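Local coordinates for protein ABC transporter (Thermotoga maritima, PDB 1JI0) that binds ATP and probably hydrolyses it to drive the transport of branched-chain amino acids across the membrane, at residues Q68-T71 / N72-A75; P94-T97 / V98-L102; S124-P127 / R128-E131; A171-L174 / V175-F179; M231-K234 / A235-V239. All coordinates share one frame; numbering follows the deposited sequence.

Contact 1 of 5, residues Q68-T71 / N72-A75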
loop_
_atom_site.group_PDB
_atom_site.type_symbol
_atom_site.label_atom_id
_atom_site.label_comp_id
_atom_site.label_asym_id
_atom_site.label_seq_id
_atom_site.Cartn_x
_atom_site.Cartn_y
_atom_site.Cartn_z
ATOM N N GLN A 68 -18.095 -4.913 5.508
ATOM C CA GLN A 68 -18.896 -5.110 4.307
ATOM C C GLN A 68 -18.202 -5.940 3.227
ATOM O O GLN A 68 -17.048 -5.681 2.869
ATOM C CB GLN A 68 -19.299 -3.757 3.720
ATOM C CG GLN A 68 -20.154 -3.873 2.465
ATOM C CD GLN A 68 -20.604 -2.526 1.931
ATOM O OE1 GLN A 68 -21.347 -2.451 0.954
ATOM N NE2 GLN A 68 -20.156 -1.453 2.572
ATOM N N ASP A 69 -18.914 -6.939 2.711
ATOM C CA ASP A 69 -18.391 -7.806 1.659
ATOM C C ASP A 69 -18.324 -6.977 0.381
ATOM O O ASP A 69 -19.354 -6.549 -0.133
ATOM C CB ASP A 69 -19.325 -9.001 1.438
ATOM C CG ASP A 69 -18.758 -10.015 0.464
ATOM O OD1 ASP A 69 -18.097 -9.604 -0.515
ATOM O OD2 ASP A 69 -18.978 -11.228 0.667
ATOM N N ILE A 70 -17.113 -6.734 -0.116
ATOM C CA ILE A 70 -16.928 -5.950 -1.333
ATOM C C ILE A 70 -16.298 -6.826 -2.404
ATOM O O ILE A 70 -15.747 -6.326 -3.379
ATOM C CB ILE A 70 -15.999 -4.728 -1.107
ATOM C CG1 ILE A 70 -14.662 -5.194 -0.516
ATOM C CG2 ILE A 70 -16.674 -3.712 -0.202
ATOM C CD1 ILE A 70 -13.586 -4.140 -0.563
ATOM N N THR A 71 -16.365 -8.135 -2.193
ATOM C CA THR A 71 -15.806 -9.103 -3.119
ATOM C C THR A 71 -16.333 -8.901 -4.533
ATOM O O THR A 71 -17.539 -8.972 -4.776
ATOM C CB THR A 71 -16.142 -10.531 -2.689
ATOM O OG1 THR A 71 -15.816 -10.698 -1.308
ATOM C CG2 THR A 71 -15.352 -11.533 -3.508
ATOM N N ASN A 72 -15.413 -8.640 -5.455
ATOM C CA ASN A 72 -15.735 -8.439 -6.863
ATOM C C ASN A 72 -16.559 -7.204 -7.210
ATOM O O ASN A 72 -17.163 -7.137 -8.280
ATOM C CB ASN A 72 -16.404 -9.697 -7.426
ATOM C CG ASN A 72 -15.444 -10.859 -7.517
ATOM O OD1 ASN A 72 -14.325 -10.705 -8.013
ATOM N ND2 ASN A 72 -15.865 -12.028 -7.042
ATOM N N LYS A 73 -16.582 -6.216 -6.322
ATOM C CA LYS A 73 -17.313 -4.994 -6.620
ATOM C C LYS A 73 -16.498 -4.217 -7.640
ATOM O O LYS A 73 -15.310 -4.480 -7.820
ATOM C CB LYS A 73 -17.501 -4.140 -5.365
ATOM C CG LYS A 73 -18.615 -4.608 -4.437
ATOM C CD LYS A 73 -18.898 -3.562 -3.366
ATOM C CE LYS A 73 -20.073 -3.975 -2.488
ATOM N NZ LYS A 73 -21.327 -4.186 -3.272
ATOM N N PRO A 74 -17.122 -3.242 -8.319
ATOM C CA PRO A 74 -16.424 -2.433 -9.322
ATOM C C PRO A 74 -15.245 -1.669 -8.717
ATOM O O PRO A 74 -15.374 -1.030 -7.668
ATOM C CB PRO A 74 -17.516 -1.490 -9.825
ATOM C CG PRO A 74 -18.776 -2.283 -9.616
ATOM C CD PRO A 74 -18.548 -2.876 -8.257
ATOM N N ALA A 75 -14.101 -1.721 -9.391
ATOM C CA ALA A 75 -12.909 -1.034 -8.915
ATOM C C ALA A 75 -13.193 0.428 -8.598
ATOM O O ALA A 75 -12.688 0.967 -7.612
ATOM C CB ALA A 75 -11.795 -1.135 -9.958
HETATM O O HOH W 1 -23.378 -3.856 -1.035
#
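K73 folds its aliphatic chain back against I70, the first residue of the type II beta turn that K73 ends. The turn leads from strand 68-69, the partner of strand 60-65 in the antiparallel sheet, toward helix 75-80, and is closed by K73 N, which donates to I70 O at 3.1 Å. With CG anti to its own carbonyl carbon (chi1 -79°), the lysine crosses I70 at about a right angle; its CD rests 3.9 Å from I70 CB, and its CE lies 3.6 Å from D69 O. A bend at chi4 (-59°) then carries NZ to a water, 3.1 Å away, that donates to OE1 of the extended Q68 at 3.2 Å. With an alanine in place of K73, this water bridge is likely to be lost and I70 CB left without its methylene cover. T71 is held by D69, whose OD1 accepts from T71 N at 2.8 Å in an Asx turn and from T71 OG1 at 2.7 Å, the hydroxyl coming from above the carboxylate plane. Beyond the turn, T71 OG1 bonds I63 N and N72 OD1 bonds A58 N. The turn is held by direct bonds, whereas the ammonium reaches Q68 by way of one water.

Contact 2 of 5, residues P94-T97 / V98-L102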
loop_
_atom_site.group_PDB
_atom_site.type_symbol
_atom_site.label_atom_id
_atom_site.label_comp_id
_atom_site.label_asym_id
_atom_site.label_seq_id
_atom_site.Cartn_x
_atom_site.Cartn_y
_atom_site.Cartn_z
ATOM N N PRO A 94 2.846 13.297 -15.630
ATOM C CA PRO A 94 3.938 14.205 -15.986
ATOM C C PRO A 94 3.536 15.548 -16.580
ATOM O O PRO A 94 4.224 16.546 -16.365
ATOM C CB PRO A 94 4.781 13.365 -16.945
ATOM C CG PRO A 94 3.770 12.487 -17.597
ATOM C CD PRO A 94 2.914 12.062 -16.433
ATOM N N GLU A 95 2.426 15.575 -17.313
ATOM C CA GLU A 95 1.949 16.806 -17.944
ATOM C C GLU A 95 1.359 17.788 -16.935
ATOM O O GLU A 95 1.109 18.947 -17.258
ATOM C CB GLU A 95 0.902 16.484 -19.022
ATOM C CG GLU A 95 -0.350 15.793 -18.496
ATOM C CD GLU A 95 -0.225 14.281 -18.453
ATOM O OE1 GLU A 95 0.842 13.776 -18.039
ATOM O OE2 GLU A 95 -1.203 13.596 -18.824
ATOM N N LEU A 96 1.119 17.319 -15.717
ATOM C CA LEU A 96 0.574 18.172 -14.667
ATOM C C LEU A 96 1.687 18.436 -13.671
ATOM O O LEU A 96 2.531 17.574 -13.435
ATOM C CB LEU A 96 -0.594 17.477 -13.965
ATOM C CG LEU A 96 -2.002 17.645 -14.542
ATOM C CD1 LEU A 96 -1.984 17.589 -16.058
ATOM C CD2 LEU A 96 -2.893 16.565 -13.959
ATOM N N THR A 97 1.709 19.623 -13.085
ATOM C CA THR A 97 2.779 19.869 -12.125
ATOM C C THR A 97 2.495 19.202 -10.778
ATOM O O THR A 97 1.423 18.669 -10.525
ATOM C CB THR A 97 2.916 21.381 -11.941
ATOM O OG1 THR A 97 2.586 21.718 -10.592
ATOM C CG2 THR A 97 1.954 22.113 -12.882
ATOM N N VAL A 98 3.525 19.209 -9.912
ATOM C CA VAL A 98 3.369 18.593 -8.599
ATOM C C VAL A 98 2.073 19.035 -7.917
ATOM O O VAL A 98 1.311 18.233 -7.394
ATOM C CB VAL A 98 4.571 18.991 -7.740
ATOM C CG1 VAL A 98 4.200 18.917 -6.260
ATOM C CG2 VAL A 98 5.735 18.057 -8.010
ATOM N N TYR A 99 1.784 20.330 -7.914
ATOM C CA TYR A 99 0.580 20.826 -7.259
ATOM C C TYR A 99 -0.700 20.175 -7.789
ATOM O O TYR A 99 -1.556 19.738 -7.018
ATOM C CB TYR A 99 0.481 22.344 -7.421
ATOM C CG TYR A 99 -0.746 22.929 -6.766
ATOM C CD1 TYR A 99 -0.837 23.038 -5.382
ATOM C CD2 TYR A 99 -1.831 23.348 -7.533
ATOM C CE1 TYR A 99 -1.984 23.552 -4.774
ATOM C CE2 TYR A 99 -2.979 23.860 -6.937
ATOM C CZ TYR A 99 -3.050 23.958 -5.559
ATOM O OH TYR A 99 -4.195 24.451 -4.975
ATOM N N GLU A 100 -0.833 20.116 -9.109
ATOM C CA GLU A 100 -2.019 19.530 -9.719
ATOM C C GLU A 100 -2.160 18.047 -9.390
ATOM O O GLU A 100 -3.270 17.571 -9.135
ATOM C CB GLU A 100 -1.992 19.754 -11.238
ATOM C CG GLU A 100 -2.264 21.214 -11.637
ATOM C CD GLU A 100 -2.016 21.499 -13.112
ATOM O OE1 GLU A 100 -0.860 21.348 -13.576
ATOM O OE2 GLU A 100 -2.985 21.882 -13.809
ATOM N N ASN A 101 -1.047 17.316 -9.395
ATOM C CA ASN A 101 -1.097 15.895 -9.078
ATOM C C ASN A 101 -1.607 15.675 -7.653
ATOM O O ASN A 101 -2.423 14.788 -7.418
ATOM C CB ASN A 101 0.277 15.239 -9.247
ATOM C CG ASN A 101 0.571 14.851 -10.685
ATOM O OD1 ASN A 101 1.092 15.648 -11.468
ATOM N ND2 ASN A 101 0.234 13.618 -11.042
ATOM N N LEU A 102 -1.133 16.478 -6.701
ATOM C CA LEU A 102 -1.586 16.338 -5.319
ATOM C C LEU A 102 -3.070 16.645 -5.198
ATOM O O LEU A 102 -3.835 15.882 -4.602
ATOM C CB LEU A 102 -0.834 17.288 -4.374
ATOM C CG LEU A 102 0.552 16.947 -3.823
ATOM C CD1 LEU A 102 0.553 15.555 -3.204
ATOM C CD2 LEU A 102 1.558 17.020 -4.923
HETATM O O HOH W 2 0.023 21.520 -16.574
#
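E100 reaches back over T97 and L96 at the start of helix 98-103. Its CB lies 3.8 Å from L96 CB, and CG, anti to the carbonyl carbon (chi1 -72°), continues as an extended chain. CD then passes 4.0 Å from T97 CG2, and the T97 and E100 side chains cross at about a right angle. At the tip, OE1 is gripped twice: T97 N donates to it at 3.1 Å, with an N-H...O angle of 163°, on the anti side of the carboxylate, and a water 3.1 Å away donates to it while also donating to E95 O. E100 thus caps back onto the N-cap amide, without the reciprocal hydroxyl bond of a full capping box. The T97 hydroxyl is instead bonded to L133 O, and N101 N donates to T97 O at 3.0 Å. A valine in place of T97 would probably leave L133 O without its hydroxyl partner. V98 and L102 pack on L148 of helix 142-154, in what is probably the helical subdomain of the ABC ATPase. The carboxylate occupies an amide that the helix itself does not bond, and the positive end of the helix dipole would be expected to favour its negative charge.

Contact 3 of 5, residues S124-P127 / R128-E131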
loop_
_atom_site.group_PDB
_atom_site.type_symbol
_atom_site.label_atom_id
_atom_site.label_comp_id
_atom_site.label_asym_id
_atom_site.label_seq_id
_atom_site.Cartn_x
_atom_site.Cartn_y
_atom_site.Cartn_z
ATOM N N SER A 124 5.246 18.906 4.973
ATOM C CA SER A 124 6.228 18.558 5.989
ATOM C C SER A 124 6.719 17.128 5.774
ATOM O O SER A 124 7.846 16.794 6.126
ATOM C CB SER A 124 5.624 18.708 7.387
ATOM O OG SER A 124 4.473 17.903 7.536
ATOM N N LEU A 125 5.873 16.287 5.187
ATOM C CA LEU A 125 6.252 14.904 4.917
ATOM C C LEU A 125 7.167 14.820 3.701
ATOM O O LEU A 125 8.067 13.979 3.646
ATOM C CB LEU A 125 5.013 14.041 4.658
ATOM C CG LEU A 125 4.041 13.786 5.808
ATOM C CD1 LEU A 125 2.808 13.071 5.283
ATOM C CD2 LEU A 125 4.728 12.959 6.882
ATOM N N PHE A 126 6.937 15.693 2.724
ATOM C CA PHE A 126 7.729 15.688 1.498
ATOM C C PHE A 126 8.288 17.062 1.153
ATOM O O PHE A 126 7.850 17.695 0.193
ATOM C CB PHE A 126 6.875 15.200 0.328
ATOM C CG PHE A 126 6.259 13.854 0.547
ATOM C CD1 PHE A 126 7.050 12.713 0.597
ATOM C CD2 PHE A 126 4.883 13.726 0.699
ATOM C CE1 PHE A 126 6.476 11.462 0.794
ATOM C CE2 PHE A 126 4.303 12.481 0.897
ATOM C CZ PHE A 126 5.102 11.347 0.943
ATOM N N PRO A 127 9.271 17.540 1.929
ATOM C CA PRO A 127 9.872 18.852 1.672
ATOM C C PRO A 127 10.293 19.022 0.211
ATOM O O PRO A 127 10.026 20.056 -0.407
ATOM C CB PRO A 127 11.063 18.866 2.626
ATOM C CG PRO A 127 10.544 18.084 3.793
ATOM C CD PRO A 127 9.875 16.910 3.116
ATOM N N ARG A 128 10.949 18.000 -0.332
ATOM C CA ARG A 128 11.417 18.018 -1.713
ATOM C C ARG A 128 10.298 18.268 -2.721
ATOM O O ARG A 128 10.524 18.842 -3.786
ATOM C CB ARG A 128 12.107 16.697 -2.047
ATOM C CG ARG A 128 13.422 16.475 -1.327
ATOM C CD ARG A 128 14.391 17.603 -1.624
ATOM N NE ARG A 128 15.777 17.216 -1.375
ATOM C CZ ARG A 128 16.415 16.261 -2.045
ATOM N NH1 ARG A 128 15.788 15.590 -3.006
ATOM N NH2 ARG A 128 17.683 15.983 -1.761
ATOM N N LEU A 129 9.091 17.823 -2.391
ATOM C CA LEU A 129 7.957 18.011 -3.283
ATOM C C LEU A 129 7.510 19.469 -3.263
ATOM O O LEU A 129 7.232 20.048 -4.309
ATOM C CB LEU A 129 6.804 17.085 -2.874
ATOM C CG LEU A 129 6.415 15.980 -3.862
ATOM C CD1 LEU A 129 7.645 15.263 -4.378
ATOM C CD2 LEU A 129 5.470 15.006 -3.176
ATOM N N LYS A 130 7.446 20.063 -2.074
ATOM C CA LYS A 130 7.045 21.461 -1.951
ATOM C C LYS A 130 8.128 22.329 -2.581
ATOM O O LYS A 130 7.885 23.469 -2.974
ATOM C CB LYS A 130 6.865 21.843 -0.482
ATOM C CG LYS A 130 6.532 23.312 -0.266
ATOM C CD LYS A 130 6.216 23.600 1.190
ATOM C CE LYS A 130 5.841 25.058 1.400
ATOM N NZ LYS A 130 5.452 25.343 2.811
ATOM N N GLU A 131 9.328 21.771 -2.671
ATOM C CA GLU A 131 10.458 22.467 -3.266
ATOM C C GLU A 131 10.245 22.566 -4.772
ATOM O O GLU A 131 10.881 23.374 -5.445
ATOM C CB GLU A 131 11.758 21.701 -2.966
ATOM C CG GLU A 131 12.980 22.167 -3.757
ATOM C CD GLU A 131 14.267 21.449 -3.354
ATOM O OE1 GLU A 131 15.316 21.717 -3.980
ATOM O OE2 GLU A 131 14.236 20.624 -2.414
#
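F126 and L129 form the tight part of this junction, their side chains lying side by side and pointing the same way. F126 CB is 3.7 Å from L129 CB, and L129 CD2 lies 3.8 Å from F126 CB and meets the ring obliquely near CG. The phenylalanine CG is anti to the carbonyl carbon (chi1 -56°), which turns the ring inward, where M147 and I150 of helix 142-154 and V181 of helix 172-187 meet it; L125 CB lies 4.0 Å above one ring face. The backbone is gathered at the same place, as F126 O accepts from L129 N at 2.9 Å and, weakly, from K130 N at 3.3 Å. The solvent side is looser. P127, R128, K130 and E131 are all exposed; K130 extends outward, and the salt bridge from R128 NE to E131 OE2 is long at 3.9 Å. The firmer link on that side is a main-chain one, E131 N donating to P127 O at 2.9 Å. Two consecutive helices, 114-125 and 127-130, meet here at a kink, with F126 as N-cap and P127, which has no N-H to offer, as first residue of the second helix, a usual place for proline.

Contact 4 of 5, residues A171-L174 / V175-F179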
loop_
_atom_site.group_PDB
_atom_site.type_symbol
_atom_site.label_atom_id
_atom_site.label_comp_id
_atom_site.label_asym_id
_atom_site.label_seq_id
_atom_site.Cartn_x
_atom_site.Cartn_y
_atom_site.Cartn_z
ATOM N N ALA A 171 17.221 4.407 -4.362
ATOM C CA ALA A 171 18.531 4.448 -3.734
ATOM C C ALA A 171 18.327 4.187 -2.254
ATOM O O ALA A 171 17.305 4.580 -1.687
ATOM C CB ALA A 171 19.172 5.810 -3.942
ATOM N N PRO A 172 19.302 3.531 -1.602
ATOM C CA PRO A 172 19.230 3.212 -0.170
ATOM C C PRO A 172 18.649 4.340 0.667
ATOM O O PRO A 172 17.757 4.127 1.485
ATOM C CB PRO A 172 20.684 2.912 0.182
ATOM C CG PRO A 172 21.165 2.236 -1.060
ATOM C CD PRO A 172 20.608 3.133 -2.156
ATOM N N ILE A 173 19.153 5.547 0.450
ATOM C CA ILE A 173 18.683 6.701 1.195
ATOM C C ILE A 173 17.194 6.978 0.933
ATOM O O ILE A 173 16.464 7.379 1.839
ATOM C CB ILE A 173 19.531 7.940 0.853
ATOM C CG1 ILE A 173 19.014 9.160 1.608
ATOM C CG2 ILE A 173 19.514 8.187 -0.637
ATOM C CD1 ILE A 173 18.892 8.943 3.102
ATOM N N LEU A 174 16.744 6.770 -0.301
ATOM C CA LEU A 174 15.336 6.988 -0.627
ATOM C C LEU A 174 14.506 5.852 -0.029
ATOM O O LEU A 174 13.411 6.078 0.486
ATOM C CB LEU A 174 15.122 7.053 -2.147
ATOM C CG LEU A 174 15.499 8.360 -2.856
ATOM C CD1 LEU A 174 15.015 9.553 -2.039
ATOM C CD2 LEU A 174 17.002 8.439 -3.030
ATOM N N VAL A 175 15.036 4.633 -0.099
ATOM C CA VAL A 175 14.353 3.477 0.468
ATOM C C VAL A 175 14.096 3.777 1.939
ATOM O O VAL A 175 12.987 3.594 2.441
ATOM C CB VAL A 175 15.219 2.208 0.351
ATOM C CG1 VAL A 175 14.637 1.083 1.218
ATOM C CG2 VAL A 175 15.296 1.775 -1.100
ATOM N N SER A 176 15.125 4.267 2.620
ATOM C CA SER A 176 15.009 4.606 4.031
ATOM C C SER A 176 13.977 5.704 4.265
ATOM O O SER A 176 13.207 5.643 5.221
ATOM C CB SER A 176 16.372 5.044 4.587
ATOM O OG SER A 176 16.257 5.496 5.935
ATOM N N GLU A 177 13.958 6.717 3.402
ATOM C CA GLU A 177 13.008 7.807 3.571
ATOM C C GLU A 177 11.572 7.355 3.270
ATOM O O GLU A 177 10.627 7.800 3.911
ATOM C CB GLU A 177 13.428 9.002 2.705
ATOM C CG GLU A 177 14.809 9.532 3.105
ATOM C CD GLU A 177 15.253 10.756 2.310
ATOM O OE1 GLU A 177 15.092 10.756 1.070
ATOM O OE2 GLU A 177 15.785 11.707 2.930
ATOM N N VAL A 178 11.420 6.458 2.307
ATOM C CA VAL A 178 10.108 5.915 1.970
ATOM C C VAL A 178 9.492 5.263 3.210
ATOM O O VAL A 178 8.353 5.561 3.588
ATOM C CB VAL A 178 10.223 4.843 0.861
ATOM C CG1 VAL A 178 8.941 4.024 0.774
ATOM C CG2 VAL A 178 10.516 5.510 -0.467
ATOM N N PHE A 179 10.255 4.377 3.851
ATOM C CA PHE A 179 9.762 3.677 5.032
ATOM C C PHE A 179 9.521 4.578 6.224
ATOM O O PHE A 179 8.628 4.327 7.026
ATOM C CB PHE A 179 10.710 2.533 5.401
ATOM C CG PHE A 179 10.578 1.341 4.501
ATOM C CD1 PHE A 179 9.342 0.715 4.340
ATOM C CD2 PHE A 179 11.672 0.858 3.795
ATOM C CE1 PHE A 179 9.199 -0.375 3.486
ATOM C CE2 PHE A 179 11.546 -0.225 2.940
ATOM C CZ PHE A 179 10.303 -0.847 2.782
#
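Residues A171-L174 and V175-F179 make the first turns of helix 172-187, the crossover helix of the beta-alpha-beta unit that joins parallel strands 160-164 and 192-196 in the P-loop NTPase core. A171 is the N-cap, and its O accepts from V175 N at 2.8 Å. The following turn repeats the pattern: P172 O is met by S176 N, I173 O by E177 N, and L174 O by V178 N, the last at 2.7 Å. P172 suits this first turn because amides there have no helical carbonyl before them to bond, and the missing N-H of a proline costs the helix nothing.

The two valines line the inner side. V175 CG2 sits 3.5 Å from A171 O, while the residue packs on L170 and N198; V178 packs on P166 and L170, and F179 reaches L194 and E196 of strand 192-196. On the outer side E177 lies back along the preceding turn. Its CG is anti to the carbonyl carbon (chi1 -61°), a torsion that lays CG against I173 O, at 3.0 Å. I173, with CG1 anti to the backbone N (chi1 179°), brings CD1 to 4.1 Å from E177 CG, and the methyl lies against CG and the carboxylate carbon CD alike. L174 approaches the same carboxylate through a methyl group, its CD1 standing 3.3 Å from E177 OE1.

Contact 5 of 5, residues M231-K234 / A235-V239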
loop_
_atom_site.group_PDB
_atom_site.type_symbol
_atom_site.label_atom_id
_atom_site.label_comp_id
_atom_site.label_asym_id
_atom_site.label_seq_id
_atom_site.Cartn_x
_atom_site.Cartn_y
_atom_site.Cartn_z
HETATM N N MSE A 231 13.611 -18.983 9.604
HETATM C CA MSE A 231 13.222 -19.206 8.210
HETATM C C MSE A 231 13.167 -17.893 7.446
HETATM O O MSE A 231 13.629 -17.808 6.308
HETATM C CB MSE A 231 11.853 -19.897 8.134
HETATM C CG MSE A 231 11.364 -20.196 6.707
HETATM SE SE MSE A 231 10.515 -18.706 5.748
HETATM C CE MSE A 231 8.671 -19.035 6.239
ATOM N N VAL A 232 12.589 -16.869 8.066
ATOM C CA VAL A 232 12.503 -15.563 7.422
ATOM C C VAL A 232 13.915 -15.017 7.203
ATOM O O VAL A 232 14.273 -14.618 6.095
ATOM C CB VAL A 232 11.698 -14.559 8.278
ATOM C CG1 VAL A 232 11.732 -13.179 7.627
ATOM C CG2 VAL A 232 10.240 -15.038 8.425
ATOM N N ARG A 233 14.719 -15.016 8.262
ATOM C CA ARG A 233 16.091 -14.511 8.192
ATOM C C ARG A 233 16.912 -15.147 7.074
ATOM O O ARG A 233 17.538 -14.448 6.282
ATOM C CB ARG A 233 16.780 -14.715 9.545
ATOM C CG ARG A 233 16.098 -13.933 10.657
ATOM C CD ARG A 233 16.620 -14.287 12.025
ATOM N NE ARG A 233 17.969 -13.784 12.256
ATOM C CZ ARG A 233 18.247 -12.596 12.783
ATOM N NH1 ARG A 233 17.270 -11.773 13.142
ATOM N NH2 ARG A 233 19.508 -12.240 12.961
ATOM N N LYS A 234 16.896 -16.471 6.994
ATOM C CA LYS A 234 17.661 -17.173 5.970
ATOM C C LYS A 234 17.068 -17.054 4.573
ATOM O O LYS A 234 17.789 -16.844 3.599
ATOM C CB LYS A 234 17.803 -18.651 6.352
ATOM C CG LYS A 234 18.697 -18.890 7.566
ATOM C CD LYS A 234 18.565 -20.309 8.129
ATOM C CE LYS A 234 18.760 -21.378 7.059
ATOM N NZ LYS A 234 20.077 -21.264 6.371
ATOM N N ALA A 235 15.750 -17.171 4.471
ATOM C CA ALA A 235 15.084 -17.108 3.175
ATOM C C ALA A 235 14.852 -15.710 2.610
ATOM O O ALA A 235 14.920 -15.510 1.396
ATOM C CB ALA A 235 13.750 -17.855 3.249
ATOM N N TYR A 236 14.583 -14.741 3.477
ATOM C CA TYR A 236 14.305 -13.393 3.006
ATOM C C TYR A 236 15.265 -12.300 3.468
ATOM O O TYR A 236 15.210 -11.182 2.961
ATOM C CB TYR A 236 12.868 -13.017 3.383
ATOM C CG TYR A 236 11.836 -13.888 2.706
ATOM C CD1 TYR A 236 11.433 -13.636 1.395
ATOM C CD2 TYR A 236 11.304 -15.003 3.353
ATOM C CE1 TYR A 236 10.528 -14.475 0.743
ATOM C CE2 TYR A 236 10.398 -15.853 2.709
ATOM C CZ TYR A 236 10.017 -15.581 1.409
ATOM O OH TYR A 236 9.134 -16.414 0.769
ATOM N N LEU A 237 16.148 -12.609 4.412
ATOM C CA LEU A 237 17.083 -11.597 4.899
ATOM C C LEU A 237 18.564 -11.982 4.716
ATOM O O LEU A 237 19.462 -11.224 5.092
ATOM C CB LEU A 237 16.768 -11.279 6.366
ATOM C CG LEU A 237 15.286 -10.986 6.655
ATOM C CD1 LEU A 237 15.089 -10.684 8.125
ATOM C CD2 LEU A 237 14.808 -9.818 5.812
ATOM N N GLY A 238 18.802 -13.158 4.134
ATOM C CA GLY A 238 20.155 -13.636 3.872
ATOM C C GLY A 238 21.048 -13.951 5.063
ATOM O O GLY A 238 22.111 -13.356 5.209
ATOM N N VAL A 239 20.639 -14.906 5.896
ATOM C CA VAL A 239 21.409 -15.277 7.082
ATOM C C VAL A 239 21.732 -16.760 7.131
ATOM O O VAL A 239 21.626 -17.405 8.187
ATOM C CB VAL A 239 20.644 -14.909 8.375
ATOM C CG1 VAL A 239 21.476 -15.242 9.607
ATOM C CG2 VAL A 239 20.349 -13.436 8.375
HETATM O O HOH W 3 17.789 -14.375 2.127
#
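V232 O is gripped by two amides, Y236 N at 2.6 Å and, weakly, L237 N at 3.2 Å. One residue on, R233 O also takes two bonds: L237 N donates at 3.0 Å, and V239 N adds a weak one. Between L237 and V239, G238 adopts a positive phi (66°), and a water that donates to K234 O accepts weakly from G238 N. This is the unwinding C-terminal end of helix 230-236, the last helix of the chain, where the regular ladder gives way to bonds that converge on shared carbonyls. M231, a selenomethionine, makes a Met-aromatic contact with Y236. Its CG is anti to the backbone N (chi1 -179°) and the chain then bends, bringing SE alongside the tyrosine to meet the ring at its edge, 5.4 Å from the centroid and 4.2 Å from CE2. The same SE lies 4.2 Å from A235 CB. The Y236 hydroxyl is bonded to E213 OE2, and its side chain touches the P-loop, about 6 Å from that of the ATP-binding A43. V232 CG1 packs on L237 CD1 at 4.2 Å, and both residues lie against helix 199-205, V232 on L203 and L237 on A199 and L200.

The contacts are spread around the ATP-binding domain. Contacts 2 and 3 are in direct touch, V98 CG1 packing 3.8 Å from L129 O, and their centres are about 14 Å apart. Contact 4 begins about 6 Å from contact 3 between nearest atoms and about 10 Å from contact 5. Contact 1 stands apart, its centre at least 30 Å from those of the other four. In contact 5 the Y236 side chain lies about 10 Å from the bound ATP; in contact 1 the N72 side chain is about 11 Å from that of the ATP-binding T47. Contacts 2, 3 and 4 lie away from the nucleotide-binding site.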